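Local atomic coordinates of nicotinate-nucleotide diphosphorylase (Carboxylating) (Streptococcus pyogenes GA06023, PDB entry 5HUO), a protein that probably catalyses the transfer of a phosphoribosyl group from 5-phospho-alpha-D-ribose 1-diphosphate to quinolinate, with loss of carbon dioxide, giving nicotinate ribonucleotide for NAD synthesis. Residues A[176-179]-A[184-187]; A[194-199]-A[208-213]. One frame throughout, in Å; residues are numbered along the deposited sequence.

Contact 1. Residues A[176-179]-A[184-187]. With SO4 (sulfate ion), chain J.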
loop_
_atom_site.group_PDB
_atom_site.type_symbol
_atom_site.label_atom_id
_atom_site.label_comp_id
_atom_site.label_asym_id
_atom_site.label_seq_id
_atom_site.Cartn_x
_atom_site.Cartn_y
_atom_site.Cartn_z
ATOM N N TYR A 176 -4.752 -22.169 -9.537
ATOM C CA TYR A 176 -3.729 -23.136 -9.189
ATOM C C TYR A 176 -4.438 -24.438 -8.780
ATOM O O TYR A 176 -4.054 -25.521 -9.235
ATOM C CB TYR A 176 -2.810 -22.596 -8.065
ATOM C CG TYR A 176 -1.928 -23.639 -7.410
ATOM C CD1 TYR A 176 -0.839 -24.196 -8.085
ATOM C CD2 TYR A 176 -2.223 -24.119 -6.122
ATOM C CE1 TYR A 176 -0.060 -25.190 -7.499
ATOM C CE2 TYR A 176 -1.409 -25.068 -5.526
ATOM C CZ TYR A 176 -0.340 -25.620 -6.244
ATOM O OH TYR A 176 0.403 -26.611 -5.691
ATOM N N ALA A 177 -5.414 -24.325 -7.888
ATOM C CA ALA A 177 -6.155 -25.477 -7.389
ATOM C C ALA A 177 -6.818 -26.297 -8.488
ATOM O O ALA A 177 -6.838 -27.531 -8.435
ATOM C CB ALA A 177 -7.242 -25.023 -6.440
ATOM N N VAL A 178 -7.365 -25.619 -9.466
ATOM C CA VAL A 178 -7.858 -26.297 -10.644
ATOM C C VAL A 178 -6.746 -27.129 -11.361
ATOM O O VAL A 178 -6.993 -28.234 -11.805
ATOM C CB VAL A 178 -8.457 -25.297 -11.644
ATOM C CG1 VAL A 178 -8.763 -25.973 -12.991
ATOM C CG2 VAL A 178 -9.705 -24.660 -11.058
ATOM N N ARG A 179 -5.552 -26.588 -11.531
ATOM C CA ARG A 179 -4.469 -27.353 -12.185
ATOM C C ARG A 179 -4.136 -28.550 -11.346
ATOM O O ARG A 179 -3.989 -29.647 -11.832
ATOM C CB ARG A 179 -3.198 -26.553 -12.351
ATOM C CG ARG A 179 -3.353 -25.451 -13.351
ATOM C CD ARG A 179 -3.220 -25.979 -14.783
ATOM N NE ARG A 179 -1.829 -26.178 -15.204
ATOM C CZ ARG A 179 -1.480 -26.882 -16.275
ATOM N NH1 ARG A 179 -2.381 -27.430 -17.061
ATOM N NH2 ARG A 179 -0.200 -27.074 -16.560
ATOM N N TYR A 184 -7.361 -27.489 -16.250
ATOM C CA TYR A 184 -6.547 -26.507 -17.000
ATOM C C TYR A 184 -7.074 -25.097 -16.822
ATOM O O TYR A 184 -8.243 -24.857 -16.595
ATOM C CB TYR A 184 -6.511 -26.883 -18.480
ATOM C CG TYR A 184 -5.733 -28.131 -18.726
ATOM C CD1 TYR A 184 -6.297 -29.385 -18.488
ATOM C CD2 TYR A 184 -4.416 -28.077 -19.161
ATOM C CE1 TYR A 184 -5.558 -30.529 -18.635
ATOM C CE2 TYR A 184 -3.674 -29.230 -19.346
ATOM C CZ TYR A 184 -4.246 -30.444 -19.079
ATOM O OH TYR A 184 -3.521 -31.583 -19.297
ATOM N N ASN A 185 -6.178 -24.152 -17.076
ATOM C CA ASN A 185 -6.499 -22.715 -16.972
ATOM C C ASN A 185 -6.875 -22.060 -18.273
ATOM O O ASN A 185 -6.150 -22.083 -19.268
ATOM C CB ASN A 185 -5.333 -21.956 -16.338
ATOM C CG ASN A 185 -5.066 -22.371 -14.880
ATOM O OD1 ASN A 185 -5.988 -22.750 -14.141
ATOM N ND2 ASN A 185 -3.839 -22.289 -14.471
ATOM N N HIS A 186 -7.983 -21.354 -18.212
ATOM C CA HIS A 186 -8.368 -20.471 -19.299
ATOM C C HIS A 186 -7.593 -19.172 -19.082
ATOM O O HIS A 186 -6.868 -19.032 -18.109
ATOM C CB HIS A 186 -9.891 -20.264 -19.252
ATOM C CG HIS A 186 -10.508 -20.021 -20.587
ATOM N ND1 HIS A 186 -10.086 -19.014 -21.426
ATOM C CD2 HIS A 186 -11.477 -20.685 -21.254
ATOM C CE1 HIS A 186 -10.752 -19.077 -22.560
ATOM N NE2 HIS A 186 -11.596 -20.090 -22.486
ATOM N N ARG A 187 -7.806 -18.161 -19.896
ATOM C CA ARG A 187 -7.247 -16.833 -19.619
ATOM C C ARG A 187 -7.525 -16.364 -18.225
ATOM O O ARG A 187 -8.627 -16.610 -17.645
ATOM C CB ARG A 187 -7.768 -15.811 -20.602
ATOM C CG ARG A 187 -9.233 -15.483 -20.477
ATOM C CD ARG A 187 -9.660 -14.491 -21.536
ATOM N NE ARG A 187 -11.079 -14.156 -21.374
ATOM C CZ ARG A 187 -11.637 -13.025 -21.786
ATOM N NH1 ARG A 187 -10.912 -12.096 -22.385
ATOM N NH2 ARG A 187 -12.929 -12.814 -21.587
HETATM S S SO4 J . -14.047 -16.286 -19.512
HETATM O O1 SO4 J . -14.695 -17.529 -20.008
HETATM O O2 SO4 J . -12.716 -16.612 -18.945
HETATM O O3 SO4 J . -13.815 -15.253 -20.538
HETATM O O4 SO4 J . -14.973 -15.724 -18.525
#
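Arg-179, near the end of helix 171-180, lies against Tyr-184 and Asn-185 as the chain doubles back after the helix. Its side chain leaves with CG beside the backbone N and then bends at both chi2 and chi3 (each -80°), a folded course that passes the methylenes across the Asn-185 side chain and carries the guanidinium to the Tyr-184 ring. NH1 comes obliquely to the ring beside CD2 and CE2, and the guanidinium and ring planes stand 61° apart, so the two groups are not stacked. The Arg-179 CG lies 3.8 Å from the Asn-185 CG.

The inner side is that of Val-178, buried and facing the Tyr-184 backbone. Its CG1, anti to the backbone N (chi1 170°), lies 3.8 Å from the Tyr-184 O, while Ile-142 and Thr-146 of helix 122-153 touch the same valine. Arg-179, Tyr-184 and Asn-185 form the partly exposed side, bordered by Tyr-217 and Pro-219 of a second subunit.

Farther along, His-186 ND1 accepts the Arg-187 backbone N (2.9 Å) close to the imidazole plane, and its NE2 bonds Glu-269, fixing the ring's rotation. The extended Arg-187 grips O3 of a sulfate, probably from the crystallisation liquor, with NE at 3.1 Å and NH2 at 2.8 Å, a forked bond at the guanidinium edge.

Across the turn, then, the hold is packing, whereas directed polar bonds gather on His-186 and Arg-187; with Arg-164 and Lys-197 near Arg-187, the sulfate probably marks an anion pocket of the quinolinate site.

Contact 2. Residues A[194-199]-A[208-213]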
loop_
_atom_site.group_PDB
_atom_site.type_symbol
_atom_site.label_atom_id
_atom_site.label_comp_id
_atom_site.label_asym_id
_atom_site.label_seq_id
_atom_site.Cartn_x
_atom_site.Cartn_y
_atom_site.Cartn_z
ATOM N N ILE A 194 -8.306 -12.609 -26.128
ATOM C CA ILE A 194 -9.509 -11.952 -26.630
ATOM C C ILE A 194 -10.630 -12.961 -26.657
ATOM O O ILE A 194 -10.447 -14.083 -27.146
ATOM C CB ILE A 194 -9.263 -11.355 -28.006
ATOM C CG1 ILE A 194 -8.391 -10.122 -27.829
ATOM C CG2 ILE A 194 -10.599 -11.044 -28.702
ATOM C CD1 ILE A 194 -8.164 -9.337 -29.099
ATOM N N MET A 195 -11.773 -12.561 -26.122
ATOM C CA MET A 195 -12.957 -13.361 -26.283
ATOM C C MET A 195 -14.129 -12.502 -26.720
ATOM O O MET A 195 -14.568 -11.612 -26.026
ATOM C CB MET A 195 -13.299 -14.161 -25.032
ATOM C CG MET A 195 -14.325 -15.263 -25.349
ATOM S SD MET A 195 -14.835 -16.239 -23.932
ATOM C CE MET A 195 -13.234 -16.774 -23.276
ATOM N N LEU A 196 -14.619 -12.823 -27.905
ATOM C CA LEU A 196 -15.717 -12.104 -28.542
ATOM C C LEU A 196 -16.947 -12.896 -28.213
ATOM O O LEU A 196 -17.156 -13.996 -28.702
ATOM C CB LEU A 196 -15.535 -12.004 -30.051
ATOM C CG LEU A 196 -14.265 -11.250 -30.435
ATOM C CD1 LEU A 196 -13.947 -11.533 -31.894
ATOM C CD2 LEU A 196 -14.350 -9.765 -30.175
ATOM N N LYS A 197 -17.748 -12.285 -27.367
ATOM C CA LYS A 197 -18.974 -12.865 -26.834
ATOM C C LYS A 197 -20.217 -12.484 -27.687
ATOM O O LYS A 197 -20.117 -11.828 -28.722
ATOM C CB LYS A 197 -19.123 -12.456 -25.352
ATOM C CG LYS A 197 -17.822 -12.519 -24.547
ATOM C CD LYS A 197 -18.072 -12.308 -23.061
ATOM C CE LYS A 197 -16.882 -12.753 -22.196
ATOM N NZ LYS A 197 -16.903 -14.199 -21.822
ATOM N N ASP A 198 -21.370 -12.984 -27.265
ATOM C CA ASP A 198 -22.701 -12.655 -27.868
ATOM C C ASP A 198 -22.888 -11.218 -28.492
ATOM O O ASP A 198 -23.147 -11.037 -29.696
ATOM C CB ASP A 198 -23.787 -12.956 -26.802
ATOM C CG ASP A 198 -23.455 -12.381 -25.333
ATOM O OD1 ASP A 198 -22.392 -11.765 -25.053
ATOM O OD2 ASP A 198 -24.300 -12.566 -24.436
ATOM N N ASN A 199 -22.724 -10.203 -27.648
ATOM C CA ASN A 199 -22.916 -8.786 -28.040
ATOM C C ASN A 199 -21.875 -8.192 -28.993
ATOM O O ASN A 199 -22.195 -7.374 -29.816
ATOM C CB ASN A 199 -23.115 -7.887 -26.799
ATOM C CG ASN A 199 -22.143 -8.186 -25.668
ATOM O OD1 ASN A 199 -21.238 -9.006 -25.799
ATOM N ND2 ASN A 199 -22.347 -7.543 -24.547
ATOM N N GLN A 208 -17.272 -12.421 -38.918
ATOM C CA GLN A 208 -15.994 -12.231 -39.632
ATOM C C GLN A 208 -15.381 -10.856 -39.339
ATOM O O GLN A 208 -14.192 -10.753 -39.119
ATOM C CB GLN A 208 -16.114 -12.482 -41.149
ATOM N N LYS A 209 -16.209 -9.819 -39.278
ATOM C CA LYS A 209 -15.702 -8.458 -39.038
ATOM C C LYS A 209 -15.186 -8.296 -37.602
ATOM O O LYS A 209 -14.190 -7.623 -37.364
ATOM C CB LYS A 209 -16.729 -7.375 -39.390
ATOM N N ALA A 210 -15.894 -8.883 -36.640
ATOM C CA ALA A 210 -15.470 -8.807 -35.205
ATOM C C ALA A 210 -14.104 -9.432 -35.003
ATOM O O ALA A 210 -13.214 -8.846 -34.434
ATOM C CB ALA A 210 -16.478 -9.472 -34.298
ATOM N N ILE A 211 -13.951 -10.602 -35.577
ATOM C CA ILE A 211 -12.658 -11.284 -35.609
ATOM C C ILE A 211 -11.577 -10.441 -36.270
ATOM O O ILE A 211 -10.474 -10.365 -35.800
ATOM C CB ILE A 211 -12.774 -12.646 -36.321
ATOM C CG1 ILE A 211 -13.732 -13.544 -35.517
ATOM C CG2 ILE A 211 -11.414 -13.314 -36.448
ATOM C CD1 ILE A 211 -14.291 -14.771 -36.210
ATOM N N ALA A 212 -11.912 -9.800 -37.371
ATOM C CA ALA A 212 -10.950 -8.961 -38.105
ATOM C C ALA A 212 -10.503 -7.769 -37.272
ATOM O O ALA A 212 -9.311 -7.444 -37.245
ATOM C CB ALA A 212 -11.542 -8.455 -39.396
ATOM N N GLN A 213 -11.456 -7.127 -36.599
ATOM C CA GLN A 213 -11.141 -5.952 -35.758
ATOM C C GLN A 213 -10.292 -6.280 -34.540
ATOM O O GLN A 213 -9.369 -5.552 -34.208
ATOM C CB GLN A 213 -12.380 -5.271 -35.278
ATOM C CG GLN A 213 -13.116 -4.622 -36.398
ATOM C CD GLN A 213 -14.111 -3.603 -35.894
ATOM O OE1 GLN A 213 -13.993 -3.102 -34.784
ATOM N NE2 GLN A 213 -15.100 -3.280 -36.718
#
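Leu-196, the last residue of strand 194-196, directs its side chain at helix 207-217 and meets it between Ala-210 and Ile-211. One branch does all the touching: CD1 reaches the helix backbone, 3.8 Å from the Ala-210 C and equally near the Ile-211 N, so the methyl rests on the peptide joining the two residues. The leucine CG lies beside its own backbone N (chi1 -61°) with CD1 near anti to CA (chi2 164°), an extended course that sends this methyl outward from the strand.

The helix residues receive it differently. Ala-210 has its CB bond turned to the strand, and this short methyl stands 4.1 Å from the Leu-196 CD1. Ile-211 sets its CB bond across the line of approach instead; its CG1, beside the backbone N, flanks the same leucine methyl, with 4.1 Å between Ile-211 CG1 and Leu-196 CD1. All three residues are buried, and their side chains meet through apolar atoms alone. Only about 105 Å² is buried, because a single leucine methyl makes the contact; the nearest CA atoms, those of Leu-196 and Ala-210, are 7.4 Å apart.

Strand 194-196, helix 207-217 and the parallel neighbouring strand 224-228 form a beta-alpha-beta crossover in the C-terminal alpha/beta barrel-like domain of this family. Strand 194-196 is an outermost strand of the chain's parallel sheet, and helix 207-217 packs on one face of that sheet, Ile-211 also touching Val-226 of strand 224-228 and Ala-210 touching Val-204 of helix 198-204, while Ile-60 of a third subunit lies on Leu-196.

In the fold
Contact 1 lies near the middle of the chain, its centre about 5 Å from the chain centre, whereas contact 2 is about 27 Å out yet more completely buried. Both belong to the C-terminal family region but hold different elements: a helix end and the loop after it in the first, a sheet-edge strand and a helix in the second. Contact 1 mixes a charged group, an aromatic ring and bound sulfate; contact 2 is plain aliphatic packing. They touch directly, His-186 and Arg-187 packing on Met-195, with 3.5 Å from His-186 CE1 to Met-195 CE. The second subunit lies chiefly on contact 1; the third borders contact 2 and also reaches Arg-187.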